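Local coordinates for protein transcriptional regulator (LacI family) (Clostridium acetobutylicum ATCC 824, PDB 3G85) that probably regulates transcription by binding cis-regulatory DNA, as a member of the LacI family, at residues K181-K186 / R210-P215; L201-V206 / I218-I223; E229-S234 / V238-I243. All coordinates share one frame; numbering follows the deposited sequence.

In the fold
All three contacts lie in the lobe built on the mixed sheet that contains strands 219-224 and 239-242, and they run from its outer end inward. Their centres are about 26, 17 and 13 Å from the centre of the chain. Contact 2 is the middle one: its centre is about 10 Å from each of the others, whereas contacts 1 and 3 have centres about 20 Å apart and do not touch. Contact 1 meets contact 2 through Ile214 CD1 and Ile204 CG1, 3.7 Å apart. Contacts 2 and 3 share the sheet itself, with Ala222 O 3.0 Å from Val241 N in a probable hydrogen bond.

Contact 1. Residues K181-K186 / R210-P215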
ATOM      1  N   LYS A 181     -15.655  14.642  11.348  1.00 29.90           N
ATOM      2  CA  LYS A 181     -16.471  15.138  10.217  1.00 28.87           C
ATOM      3  C   LYS A 181     -17.541  14.134   9.841  1.00 29.70           C
ATOM      4  O   LYS A 181     -18.706  14.508   9.665  1.00 29.26           O
ATOM      5  CB  LYS A 181     -15.603  15.409   8.999  1.00 28.76           C
ATOM      6  CG  LYS A 181     -14.513  16.357   9.251  1.00 29.45           C
ATOM      7  CD  LYS A 181     -13.660  16.545   8.006  1.00 29.77           C
ATOM      8  CE  LYS A 181     -12.415  17.342   8.392  1.00 33.40           C
ATOM      9  NZ  LYS A 181     -11.414  17.462   7.305  1.00 33.21           N
ATOM     10  N   LEU A 182     -17.154  12.863   9.691  1.00 29.40           N
ATOM     11  CA  LEU A 182     -18.107  11.784   9.426  1.00 30.77           C
ATOM     12  C   LEU A 182     -19.274  11.889  10.392  1.00 31.19           C
ATOM     13  O   LEU A 182     -20.419  11.748   9.982  1.00 31.75           O
ATOM     14  CB  LEU A 182     -17.470  10.384   9.573  1.00 30.06           C
ATOM     15  CG  LEU A 182     -18.304   9.138   9.254  1.00 30.43           C
ATOM     16  CD1 LEU A 182     -18.740   9.130   7.763  1.00 32.68           C
ATOM     17  CD2 LEU A 182     -17.575   7.826   9.611  1.00 31.80           C
HETATM   18  N   MSE A 183     -18.968  12.162  11.657  1.00 31.80           N
HETATM   19  CA  MSE A 183     -19.986  12.235  12.706  1.00 33.67           C
HETATM   20  C   MSE A 183     -20.933  13.441  12.551  1.00 33.07           C
HETATM   21  O   MSE A 183     -22.031  13.431  13.101  1.00 32.77           O
HETATM   22  CB  MSE A 183     -19.353  12.253  14.103  1.00 34.55           C
HETATM   23  CG  MSE A 183     -18.603  10.981  14.485  1.00 40.73           C
HETATM   24 SE   MSE A 183     -19.790   9.455  14.701  1.00 61.96          SE
HETATM   25  CE  MSE A 183     -19.849   8.704  12.903  1.00 45.84           C
ATOM     26  N   LYS A 184     -20.501  14.449  11.813  1.00 32.98           N
ATOM     27  CA  LYS A 184     -21.342  15.623  11.544  1.00 33.58           C
ATOM     28  C   LYS A 184     -22.364  15.422  10.445  1.00 34.61           C
ATOM     29  O   LYS A 184     -23.304  16.219  10.336  1.00 33.03           O
ATOM     30  CB  LYS A 184     -20.494  16.841  11.237  1.00 33.10           C
ATOM     31  CG  LYS A 184     -19.979  17.469  12.479  1.00 34.07           C
ATOM     32  CD  LYS A 184     -18.982  18.526  12.184  1.00 36.51           C
ATOM     33  CE  LYS A 184     -18.346  18.926  13.520  1.00 37.32           C
ATOM     34  NZ  LYS A 184     -17.528  20.108  13.318  1.00 39.36           N
ATOM     35  N   LEU A 185     -22.181  14.373   9.639  1.00 34.47           N
ATOM     36  CA  LEU A 185     -23.102  14.061   8.554  1.00 36.51           C
ATOM     37  C   LEU A 185     -24.504  13.798   9.115  1.00 38.36           C
ATOM     38  O   LEU A 185     -24.662  13.185  10.186  1.00 38.30           O
ATOM     39  CB  LEU A 185     -22.585  12.906   7.674  1.00 34.10           C
ATOM     40  CG  LEU A 185     -21.373  13.139   6.741  1.00 34.62           C
ATOM     41  CD1 LEU A 185     -20.727  11.838   6.307  1.00 32.85           C
ATOM     42  CD2 LEU A 185     -21.746  13.920   5.498  1.00 32.78           C
ATOM     43  N   LYS A 186     -25.514  14.325   8.422  1.00 40.70           N
ATOM     44  CA  LYS A 186     -26.900  14.106   8.822  1.00 43.09           C
ATOM     45  C   LYS A 186     -27.231  12.622   8.812  1.00 43.59           C
ATOM     46  O   LYS A 186     -27.864  12.127   9.738  1.00 44.37           O
ATOM     47  CB  LYS A 186     -27.877  14.863   7.912  1.00 43.50           C
ATOM     48  CG  LYS A 186     -28.343  16.183   8.497  1.00 46.39           C
ATOM     49  CD  LYS A 186     -27.440  17.350   8.107  1.00 50.07           C
ATOM     50  CE  LYS A 186     -27.693  18.540   9.009  1.00 50.97           C
ATOM     51  NZ  LYS A 186     -27.110  18.330  10.378  1.00 52.77           N
ATOM     52  N   ARG A 210     -17.368   7.962  21.431  1.00 41.06           N
ATOM     53  CA  ARG A 210     -18.754   8.333  21.222  1.00 42.84           C
ATOM     54  C   ARG A 210     -19.721   7.153  21.361  1.00 43.90           C
ATOM     55  O   ARG A 210     -20.929   7.316  21.170  1.00 44.60           O
ATOM     56  CB  ARG A 210     -18.897   9.059  19.883  1.00 42.54           C
ATOM     57  CG  ARG A 210     -18.150  10.382  19.933  1.00 43.92           C
ATOM     58  CD  ARG A 210     -18.366  11.283  18.760  1.00 43.93           C
ATOM     59  NE  ARG A 210     -17.394  12.381  18.793  1.00 45.74           N
ATOM     60  CZ  ARG A 210     -17.400  13.418  17.961  1.00 44.14           C
ATOM     61  NH1 ARG A 210     -18.347  13.527  17.045  1.00 45.49           N
ATOM     62  NH2 ARG A 210     -16.472  14.354  18.057  1.00 45.72           N
ATOM     63  N   GLN A 211     -19.181   5.984  21.727  1.00 44.68           N
ATOM     64  CA  GLN A 211     -19.955   4.761  22.002  1.00 46.08           C
ATOM     65  C   GLN A 211     -20.789   4.282  20.804  1.00 45.97           C
ATOM     66  O   GLN A 211     -21.905   3.765  20.950  1.00 46.44           O
ATOM     67  CB  GLN A 211     -20.824   4.933  23.262  1.00 45.89           C
ATOM     68  CG  GLN A 211     -20.150   5.782  24.342  1.00 47.71           C
ATOM     69  CD  GLN A 211     -20.902   5.780  25.663  1.00 48.32           C
ATOM     70  OE1 GLN A 211     -21.187   4.722  26.227  1.00 51.46           O
ATOM     71  NE2 GLN A 211     -21.212   6.966  26.166  1.00 49.39           N
ATOM     72  N   ILE A 212     -20.231   4.444  19.610  1.00 45.56           N
ATOM     73  CA  ILE A 212     -20.857   3.913  18.418  1.00 45.05           C
ATOM     74  C   ILE A 212     -20.355   2.486  18.280  1.00 45.27           C
ATOM     75  O   ILE A 212     -19.156   2.229  18.384  1.00 45.78           O
ATOM     76  CB  ILE A 212     -20.559   4.794  17.210  1.00 44.64           C
ATOM     77  CG1 ILE A 212     -21.211   6.157  17.422  1.00 45.21           C
ATOM     78  CG2 ILE A 212     -21.072   4.173  15.923  1.00 44.73           C
ATOM     79  CD1 ILE A 212     -20.324   7.288  17.070  1.00 44.30           C
ATOM     80  N   SER A 213     -21.280   1.554  18.089  1.00 45.25           N
ATOM     81  CA  SER A 213     -20.953   0.131  18.083  1.00 45.56           C
ATOM     82  C   SER A 213     -20.339  -0.366  16.782  1.00 45.17           C
ATOM     83  O   SER A 213     -20.876  -0.144  15.693  1.00 45.09           O
ATOM     84  CB  SER A 213     -22.197  -0.693  18.412  1.00 45.82           C
ATOM     85  OG  SER A 213     -22.655  -0.357  19.703  1.00 49.12           O
ATOM     86  N   ILE A 214     -19.205  -1.048  16.912  1.00 44.66           N
ATOM     87  CA  ILE A 214     -18.561  -1.702  15.789  1.00 44.21           C
ATOM     88  C   ILE A 214     -18.673  -3.216  16.008  1.00 44.52           C
ATOM     89  O   ILE A 214     -18.300  -3.714  17.075  1.00 45.32           O
ATOM     90  CB  ILE A 214     -17.069  -1.266  15.653  1.00 44.34           C
ATOM     91  CG1 ILE A 214     -16.952   0.263  15.517  1.00 42.49           C
ATOM     92  CG2 ILE A 214     -16.391  -1.997  14.474  1.00 44.11           C
ATOM     93  CD1 ILE A 214     -15.624   0.855  16.034  1.00 43.67           C
ATOM     94  N   PRO A 215     -19.190  -3.967  15.011  1.00 44.25           N
ATOM     95  CA  PRO A 215     -19.664  -3.600  13.684  1.00 43.95           C
ATOM     96  C   PRO A 215     -21.141  -3.206  13.633  1.00 44.24           C
ATOM     97  O   PRO A 215     -21.654  -2.936  12.541  1.00 44.08           O
ATOM     98  CB  PRO A 215     -19.503  -4.906  12.927  1.00 43.87           C
ATOM     99  CG  PRO A 215     -19.901  -5.917  13.952  1.00 44.27           C
ATOM    100  CD  PRO A 215     -19.298  -5.423  15.226  1.00 43.94           C
TER
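Met183, a selenomethionine, meets Arg210 and Ile212 at the surface, and the two neighbours use different parts of its side chain. No hydrogen bond links the two segments, which together bury 133 Å². The apolar part is made by the selenium. SE of Met183 and CD1 of Ile212 reach toward each other tip to tip, 3.3 Å apart, which is tight for a selenium facing a methyl carbon. A bend at chi2 (-67°) carries SE toward this methyl, and the following torsion then only turns CE, which touches Ile218. Ile212 offers only its delta methyl, and both residues also rest on Leu207 of helix 197-209, which gives the pair a common apolar floor.

Two helices of the periplasmic-binding-protein-like fold come to an end close together here, and each hands over to a compact turn. Leu182 to Leu185 form a type I beta turn, in which Leu185 N lies 3.2 Å from Leu182 O. On the other side helix 197-209 closes in a Schellman motif, with Gln211 taking a positive phi of 59°. Residues 210-215 then lead toward strand 219-224, and an outside hydrogen bond from Ser213 N to Asp217 OD2 ties this loop back on itself.

The second kind of contact is a charged group against the near, aliphatic part of Met183. Arg210, which is exposed where the other two are partly exposed, is extended from CG to NE and slides past Met183 in the opposite direction. Arg210 NH1 comes 3.4 Å from Met183 CB and 3.6 Å from Met183 CG, and CB lies obliquely to the guanidinium plane.

Contact 2. Residues L201-V206 / I218-I223; sequences LGVISV and IEIVAI
Ile220 extends from strand 219-224 toward helix 197-209, and its far end bears on Ile204 and Val203. The CB of Ile220 starts the approach without completing it, since the closest helix atom, Ile204 CD1, is still 5.3 Å from Ile220 CB. At CB the side chain divides. CG1 lies beside the backbone N, opposite the carbonyl carbon (chi1 -58°), and takes the branch toward the helix, whereas CG2 touches neither Ile204 nor Val203. From CG1 of Ile220 to CG1 of Val203 or of Ile204 the distance is about 5.0 Å, so contact waits for one more carbon.

That carbon is CD1, which a chi2 of 166° carries onward in an extended course. It is here that the surfaces meet: CD1 of Ile220 is 3.5 Å from CG1 of Ile204 and 3.9 Å from the CD1 of Ile204, touching the outer half of that side chain as the two cross obliquely. CD1 of Ile220 also lies 4.1 Å from CG1 of Val203, a looser approach made as these side chains pass in opposite directions. The helix therefore presents two successive residues to one methyl group. All three are buried, no hydrogen bond spans the segments, and the joint area is 101 Å².

Elsewhere Ile220 touches Cys194 and Val203 touches Leu192, both on strand 191-194, while Ile204 also touches Ile214, Pro236 and Val238. Strand 191-194 precedes the helix and is hydrogen-bonded in parallel to 219-224 through Glu219 and Val221. The arrangement is thus the helix-to-sheet packing of a beta-alpha-beta crossover, strand 191-194, helix 197-209, strand 219-224, one of the repeated building units of the periplasmic-binding-protein-like fold.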
ATOM      1  N   LEU A 201      -7.596   3.217  12.494  1.00 20.95           N
ATOM      2  CA  LEU A 201      -7.313   3.236  13.936  1.00 21.07           C
ATOM      3  C   LEU A 201      -7.761   4.550  14.593  1.00 21.01           C
ATOM      4  O   LEU A 201      -8.330   4.535  15.701  1.00 21.41           O
ATOM      5  CB  LEU A 201      -5.832   3.007  14.214  1.00 20.85           C
ATOM      6  CG  LEU A 201      -5.359   1.589  13.866  1.00 21.58           C
ATOM      7  CD1 LEU A 201      -3.821   1.560  13.985  1.00 20.24           C
ATOM      8  CD2 LEU A 201      -6.100   0.481  14.709  1.00 22.54           C
ATOM      9  N   GLY A 202      -7.571   5.653  13.885  1.00 20.22           N
ATOM     10  CA  GLY A 202      -8.046   6.957  14.356  1.00 21.20           C
ATOM     11  C   GLY A 202      -9.574   7.013  14.411  1.00 21.59           C
ATOM     12  O   GLY A 202     -10.160   7.563  15.362  1.00 22.28           O
ATOM     13  N   VAL A 203     -10.209   6.478  13.374  1.00 21.34           N
ATOM     14  CA  VAL A 203     -11.686   6.413  13.315  1.00 21.76           C
ATOM     15  C   VAL A 203     -12.267   5.659  14.520  1.00 21.35           C
ATOM     16  O   VAL A 203     -13.166   6.139  15.209  1.00 21.31           O
ATOM     17  CB  VAL A 203     -12.173   5.784  12.022  1.00 22.01           C
ATOM     18  CG1 VAL A 203     -13.707   5.455  12.139  1.00 22.45           C
ATOM     19  CG2 VAL A 203     -11.833   6.671  10.800  1.00 22.09           C
ATOM     20  N   ILE A 204     -11.718   4.492  14.811  1.00 21.42           N
ATOM     21  CA  ILE A 204     -12.194   3.689  15.923  1.00 22.98           C
ATOM     22  C   ILE A 204     -11.967   4.414  17.257  1.00 23.57           C
ATOM     23  O   ILE A 204     -12.804   4.262  18.174  1.00 23.19           O
ATOM     24  CB  ILE A 204     -11.540   2.294  15.877  1.00 24.93           C
ATOM     25  CG1 ILE A 204     -12.182   1.484  14.770  1.00 24.87           C
ATOM     26  CG2 ILE A 204     -11.664   1.551  17.186  1.00 30.01           C
ATOM     27  CD1 ILE A 204     -11.203   0.484  14.210  1.00 32.97           C
ATOM     28  N   SER A 205     -10.892   5.216  17.358  1.00 22.11           N
ATOM     29  CA  SER A 205     -10.637   6.030  18.556  1.00 25.18           C
ATOM     30  C   SER A 205     -11.901   6.874  18.854  1.00 25.56           C
ATOM     31  O   SER A 205     -12.423   6.899  19.981  1.00 25.68           O
ATOM     32  CB  SER A 205      -9.416   6.944  18.345  1.00 24.14           C
ATOM     33  OG  SER A 205      -9.172   7.816  19.436  1.00 29.62           O
ATOM     34  N   VAL A 206     -12.387   7.539  17.816  1.00 26.52           N
ATOM     35  CA  VAL A 206     -13.534   8.451  17.945  1.00 28.13           C
ATOM     36  C   VAL A 206     -14.832   7.663  18.169  1.00 28.40           C
ATOM     37  O   VAL A 206     -15.613   7.989  19.073  1.00 29.99           O
ATOM     38  CB  VAL A 206     -13.640   9.377  16.725  1.00 27.45           C
ATOM     39  CG1 VAL A 206     -14.945  10.209  16.777  1.00 28.76           C
ATOM     40  CG2 VAL A 206     -12.450  10.292  16.666  1.00 28.32           C
ATOM     41  N   ILE A 218     -21.596   0.672  12.823  1.00 38.15           N
ATOM     42  CA  ILE A 218     -20.695   0.917  11.679  1.00 36.03           C
ATOM     43  C   ILE A 218     -19.728  -0.250  11.530  1.00 34.57           C
ATOM     44  O   ILE A 218     -19.103  -0.674  12.517  1.00 34.80           O
ATOM     45  CB  ILE A 218     -19.873   2.238  11.825  1.00 36.32           C
ATOM     46  CG1 ILE A 218     -20.804   3.451  11.838  1.00 36.33           C
ATOM     47  CG2 ILE A 218     -18.848   2.393  10.664  1.00 35.62           C
ATOM     48  CD1 ILE A 218     -20.105   4.774  11.928  1.00 36.97           C
ATOM     49  N   GLU A 219     -19.602  -0.772  10.309  1.00 32.57           N
ATOM     50  CA  GLU A 219     -18.614  -1.823  10.043  1.00 30.44           C
ATOM     51  C   GLU A 219     -17.473  -1.260   9.183  1.00 29.34           C
ATOM     52  O   GLU A 219     -17.719  -0.553   8.230  1.00 27.32           O
ATOM     53  CB  GLU A 219     -19.255  -3.021   9.363  1.00 30.69           C
ATOM     54  CG  GLU A 219     -18.377  -4.242   9.474  1.00 35.65           C
ATOM     55  CD  GLU A 219     -19.066  -5.540   9.104  1.00 41.97           C
ATOM     56  OE1 GLU A 219     -20.322  -5.634   9.178  1.00 44.44           O
ATOM     57  OE2 GLU A 219     -18.329  -6.476   8.727  1.00 44.76           O
ATOM     58  N   ILE A 220     -16.228  -1.559   9.550  1.00 27.25           N
ATOM     59  CA  ILE A 220     -15.079  -0.955   8.859  1.00 26.70           C
ATOM     60  C   ILE A 220     -14.269  -2.016   8.136  1.00 24.76           C
ATOM     61  O   ILE A 220     -14.073  -3.103   8.653  1.00 25.70           O
ATOM     62  CB  ILE A 220     -14.143  -0.240   9.881  1.00 27.11           C
ATOM     63  CG1 ILE A 220     -14.938   0.819  10.645  1.00 29.10           C
ATOM     64  CG2 ILE A 220     -12.895   0.354   9.146  1.00 25.57           C
ATOM     65  CD1 ILE A 220     -14.251   1.386  11.934  1.00 27.59           C
ATOM     66  N   VAL A 221     -13.785  -1.689   6.951  1.00 23.14           N
ATOM     67  CA  VAL A 221     -12.758  -2.489   6.278  1.00 22.96           C
ATOM     68  C   VAL A 221     -11.691  -1.483   5.897  1.00 22.36           C
ATOM     69  O   VAL A 221     -12.002  -0.391   5.426  1.00 22.81           O
ATOM     70  CB  VAL A 221     -13.245  -3.203   5.011  1.00 22.68           C
ATOM     71  CG1 VAL A 221     -12.063  -3.914   4.277  1.00 23.18           C
ATOM     72  CG2 VAL A 221     -14.306  -4.246   5.394  1.00 23.85           C
ATOM     73  N   ALA A 222     -10.436  -1.826   6.144  1.00 21.31           N
ATOM     74  CA  ALA A 222      -9.362  -0.881   5.837  1.00 19.77           C
ATOM     75  C   ALA A 222      -8.330  -1.569   4.980  1.00 19.94           C
ATOM     76  O   ALA A 222      -8.185  -2.772   5.039  1.00 21.69           O
ATOM     77  CB  ALA A 222      -8.715  -0.404   7.103  1.00 19.95           C
ATOM     78  N   ILE A 223      -7.590  -0.787   4.201  1.00 20.70           N
ATOM     79  CA  ILE A 223      -6.429  -1.307   3.463  1.00 18.87           C
ATOM     80  C   ILE A 223      -5.244  -1.378   4.434  1.00 19.18           C
ATOM     81  O   ILE A 223      -4.909  -0.388   5.096  1.00 18.10           O
ATOM     82  CB  ILE A 223      -6.069  -0.416   2.254  1.00 19.08           C
ATOM     83  CG1 ILE A 223      -7.235  -0.348   1.235  1.00 18.22           C
ATOM     84  CG2 ILE A 223      -4.727  -0.871   1.604  1.00 17.62           C
ATOM     85  CD1 ILE A 223      -7.530  -1.721   0.570  1.00 17.34           C
TER

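Contact 3. Residues E229-S234 / V238-I243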
ATOM      1  N   GLU A 229      -0.261  -6.318  13.114  1.00 21.27           N
ATOM      2  CA  GLU A 229      -0.636  -6.501  14.512  1.00 22.26           C
ATOM      3  C   GLU A 229      -1.463  -5.345  15.115  1.00 22.19           C
ATOM      4  O   GLU A 229      -2.213  -5.552  16.087  1.00 22.06           O
ATOM      5  CB  GLU A 229       0.592  -6.816  15.394  1.00 22.53           C
ATOM      6  CG  GLU A 229       0.989  -8.286  15.267  1.00 24.44           C
ATOM      7  CD  GLU A 229       2.000  -8.756  16.294  1.00 28.38           C
ATOM      8  OE1 GLU A 229       2.185  -8.103  17.347  1.00 26.23           O
ATOM      9  OE2 GLU A 229       2.618  -9.804  16.017  1.00 32.07           O
ATOM     10  N   TYR A 230      -1.294  -4.130  14.590  1.00 22.25           N
ATOM     11  CA  TYR A 230      -2.050  -2.995  15.132  1.00 23.00           C
ATOM     12  C   TYR A 230      -3.551  -3.187  14.931  1.00 22.83           C
ATOM     13  O   TYR A 230      -4.362  -2.864  15.798  1.00 22.91           O
ATOM     14  CB  TYR A 230      -1.577  -1.662  14.554  1.00 23.53           C
ATOM     15  CG  TYR A 230      -0.231  -1.225  15.066  1.00 25.50           C
ATOM     16  CD1 TYR A 230      -0.082  -0.713  16.362  1.00 24.85           C
ATOM     17  CD2 TYR A 230       0.895  -1.306  14.257  1.00 24.32           C
ATOM     18  CE1 TYR A 230       1.171  -0.310  16.844  1.00 26.36           C
ATOM     19  CE2 TYR A 230       2.165  -0.898  14.730  1.00 26.66           C
ATOM     20  CZ  TYR A 230       2.281  -0.401  16.013  1.00 27.06           C
ATOM     21  OH  TYR A 230       3.510  -0.009  16.482  1.00 28.55           O
ATOM     22  N   THR A 231      -3.926  -3.722  13.779  1.00 21.02           N
ATOM     23  CA  THR A 231      -5.345  -3.959  13.506  1.00 20.42           C
ATOM     24  C   THR A 231      -5.797  -5.345  14.012  1.00 21.16           C
ATOM     25  O   THR A 231      -6.998  -5.569  14.202  1.00 20.45           O
ATOM     26  CB  THR A 231      -5.652  -3.829  12.002  1.00 19.77           C
ATOM     27  OG1 THR A 231      -4.713  -4.622  11.255  1.00 17.98           O
ATOM     28  CG2 THR A 231      -5.549  -2.345  11.554  1.00 19.11           C
ATOM     29  N   GLU A 232      -4.842  -6.262  14.241  1.00 22.12           N
ATOM     30  CA  GLU A 232      -5.204  -7.584  14.803  1.00 23.04           C
ATOM     31  C   GLU A 232      -5.736  -7.407  16.225  1.00 23.30           C
ATOM     32  O   GLU A 232      -6.711  -8.038  16.615  1.00 22.80           O
ATOM     33  CB  GLU A 232      -4.017  -8.549  14.828  1.00 23.08           C
ATOM     34  CG  GLU A 232      -4.415 -10.003  15.246  1.00 23.08           C
ATOM     35  CD  GLU A 232      -3.274 -10.987  15.227  1.00 26.74           C
ATOM     36  OE1 GLU A 232      -2.139 -10.615  14.894  1.00 25.74           O
ATOM     37  OE2 GLU A 232      -3.507 -12.163  15.594  1.00 32.03           O
ATOM     38  N   PHE A 233      -5.094  -6.528  16.982  1.00 23.04           N
ATOM     39  CA  PHE A 233      -5.329  -6.406  18.409  1.00 24.03           C
ATOM     40  C   PHE A 233      -5.858  -5.060  18.845  1.00 23.92           C
ATOM     41  O   PHE A 233      -5.803  -4.737  20.043  1.00 24.83           O
ATOM     42  CB  PHE A 233      -4.051  -6.724  19.190  1.00 24.12           C
ATOM     43  CG  PHE A 233      -3.498  -8.111  18.946  1.00 24.43           C
ATOM     44  CD1 PHE A 233      -4.157  -9.245  19.411  1.00 24.79           C
ATOM     45  CD2 PHE A 233      -2.278  -8.266  18.284  1.00 25.56           C
ATOM     46  CE1 PHE A 233      -3.627 -10.562  19.202  1.00 26.40           C
ATOM     47  CE2 PHE A 233      -1.708  -9.544  18.076  1.00 26.34           C
ATOM     48  CZ  PHE A 233      -2.381 -10.702  18.524  1.00 25.70           C
ATOM     49  N   SER A 234      -6.339  -4.252  17.897  1.00 23.76           N
ATOM     50  CA  SER A 234      -7.014  -2.998  18.251  1.00 23.45           C
ATOM     51  C   SER A 234      -8.331  -3.314  19.004  1.00 23.71           C
ATOM     52  O   SER A 234      -8.763  -4.471  19.059  1.00 24.30           O
ATOM     53  CB  SER A 234      -7.314  -2.171  17.006  1.00 22.71           C
ATOM     54  OG  SER A 234      -7.948  -3.001  16.043  1.00 22.47           O
ATOM     55  N   VAL A 238      -9.832  -4.810  13.511  1.00 25.23           N
ATOM     56  CA  VAL A 238     -10.286  -4.245  12.251  1.00 24.04           C
ATOM     57  C   VAL A 238      -9.975  -5.221  11.122  1.00 23.70           C
ATOM     58  O   VAL A 238      -8.819  -5.666  10.935  1.00 21.77           O
ATOM     59  CB  VAL A 238      -9.530  -2.927  11.969  1.00 24.61           C
ATOM     60  CG1 VAL A 238      -9.945  -2.285  10.583  1.00 25.82           C
ATOM     61  CG2 VAL A 238      -9.742  -1.964  13.095  1.00 27.41           C
ATOM     62  N   THR A 239     -11.016  -5.532  10.350  1.00 22.77           N
ATOM     63  CA  THR A 239     -10.840  -6.316   9.140  1.00 23.02           C
ATOM     64  C   THR A 239     -10.072  -5.531   8.100  1.00 21.82           C
ATOM     65  O   THR A 239     -10.353  -4.357   7.865  1.00 22.13           O
ATOM     66  CB  THR A 239     -12.192  -6.759   8.576  1.00 22.72           C
ATOM     67  OG1 THR A 239     -12.706  -7.771   9.447  1.00 25.24           O
ATOM     68  CG2 THR A 239     -12.034  -7.316   7.139  1.00 23.96           C
ATOM     69  N   ILE A 240      -9.090  -6.188   7.506  1.00 21.12           N
ATOM     70  CA  ILE A 240      -8.269  -5.550   6.485  1.00 20.78           C
ATOM     71  C   ILE A 240      -8.114  -6.331   5.183  1.00 20.90           C
ATOM     72  O   ILE A 240      -8.248  -7.561   5.132  1.00 22.52           O
ATOM     73  CB  ILE A 240      -6.833  -5.256   7.000  1.00 20.18           C
ATOM     74  CG1 ILE A 240      -6.075  -6.594   7.269  1.00 20.24           C
ATOM     75  CG2 ILE A 240      -6.849  -4.330   8.228  1.00 21.90           C
ATOM     76  CD1 ILE A 240      -4.577  -6.382   7.676  1.00 20.65           C
ATOM     77  N   VAL A 241      -7.816  -5.591   4.126  1.00 20.90           N
ATOM     78  CA  VAL A 241      -7.324  -6.178   2.898  1.00 20.90           C
ATOM     79  C   VAL A 241      -5.843  -5.732   2.856  1.00 21.20           C
ATOM     80  O   VAL A 241      -5.535  -4.533   2.792  1.00 20.80           O
ATOM     81  CB  VAL A 241      -8.108  -5.744   1.639  1.00 20.09           C
ATOM     82  CG1 VAL A 241      -7.664  -6.664   0.483  1.00 20.88           C
ATOM     83  CG2 VAL A 241      -9.643  -5.861   1.894  1.00 21.93           C
ATOM     84  N   ASP A 242      -4.944  -6.693   3.001  1.00 21.44           N
ATOM     85  CA  ASP A 242      -3.560  -6.366   3.340  1.00 20.73           C
ATOM     86  C   ASP A 242      -2.706  -6.276   2.109  1.00 20.60           C
ATOM     87  O   ASP A 242      -2.839  -7.088   1.178  1.00 20.47           O
ATOM     88  CB  ASP A 242      -2.974  -7.421   4.299  1.00 21.65           C
ATOM     89  CG  ASP A 242      -1.635  -7.013   4.879  1.00 22.13           C
ATOM     90  OD1 ASP A 242      -1.497  -5.854   5.338  1.00 21.56           O
ATOM     91  OD2 ASP A 242      -0.703  -7.863   4.895  1.00 24.08           O
ATOM     92  N   ILE A 243      -1.834  -5.281   2.090  1.00 19.90           N
ATOM     93  CA  ILE A 243      -0.771  -5.255   1.089  1.00 19.93           C
ATOM     94  C   ILE A 243       0.359  -6.100   1.713  1.00 19.08           C
ATOM     95  O   ILE A 243       0.913  -5.690   2.693  1.00 18.03           O
ATOM     96  CB  ILE A 243      -0.238  -3.863   0.860  1.00 20.84           C
ATOM     97  CG1 ILE A 243      -1.351  -2.901   0.459  1.00 19.75           C
ATOM     98  CG2 ILE A 243       0.802  -3.886  -0.273  1.00 19.50           C
ATOM     99  CD1 ILE A 243      -0.837  -1.470   0.184  1.00 22.49           C
TER
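Thr231 lies across both Val238 and Ile240, crossing each at a slant. Its methyl faces both partners: CG2 of Thr231 is 4.0 Å from Val238 CB and 4.1 Å from Ile240 CG2. Its hydroxyl lies against Ile240. Thr231 OG1, which a chi1 of 50° places between the backbone N and the carbonyl carbon, is 3.7 Å from Ile240 CG2. That hydroxyl sits against a hydrocarbon but has polar partners elsewhere, hydrogen-bonding to Arg228 O and to Arg279 NH1.

The backbones are also joined directly, Val238 N donating to Thr231 O over 3.0 Å. This bond closes the short link between the two segments. Ser234 adds a further touch, with Ser234 OG 3.6 Å from Val238 CG2 while bonded to Pro236 O.

The helix 228-232 thus packs on the strand that follows it in the beta-alpha-beta unit 219-224, 228-232, 239-242. Strand 239-242 runs between parallel 219-224 and antiparallel 276-277, Val238 and Ser234 also touch helix 197-209, and Asp242 makes salt bridges to Arg228 and to Arg29 of helix 27-40.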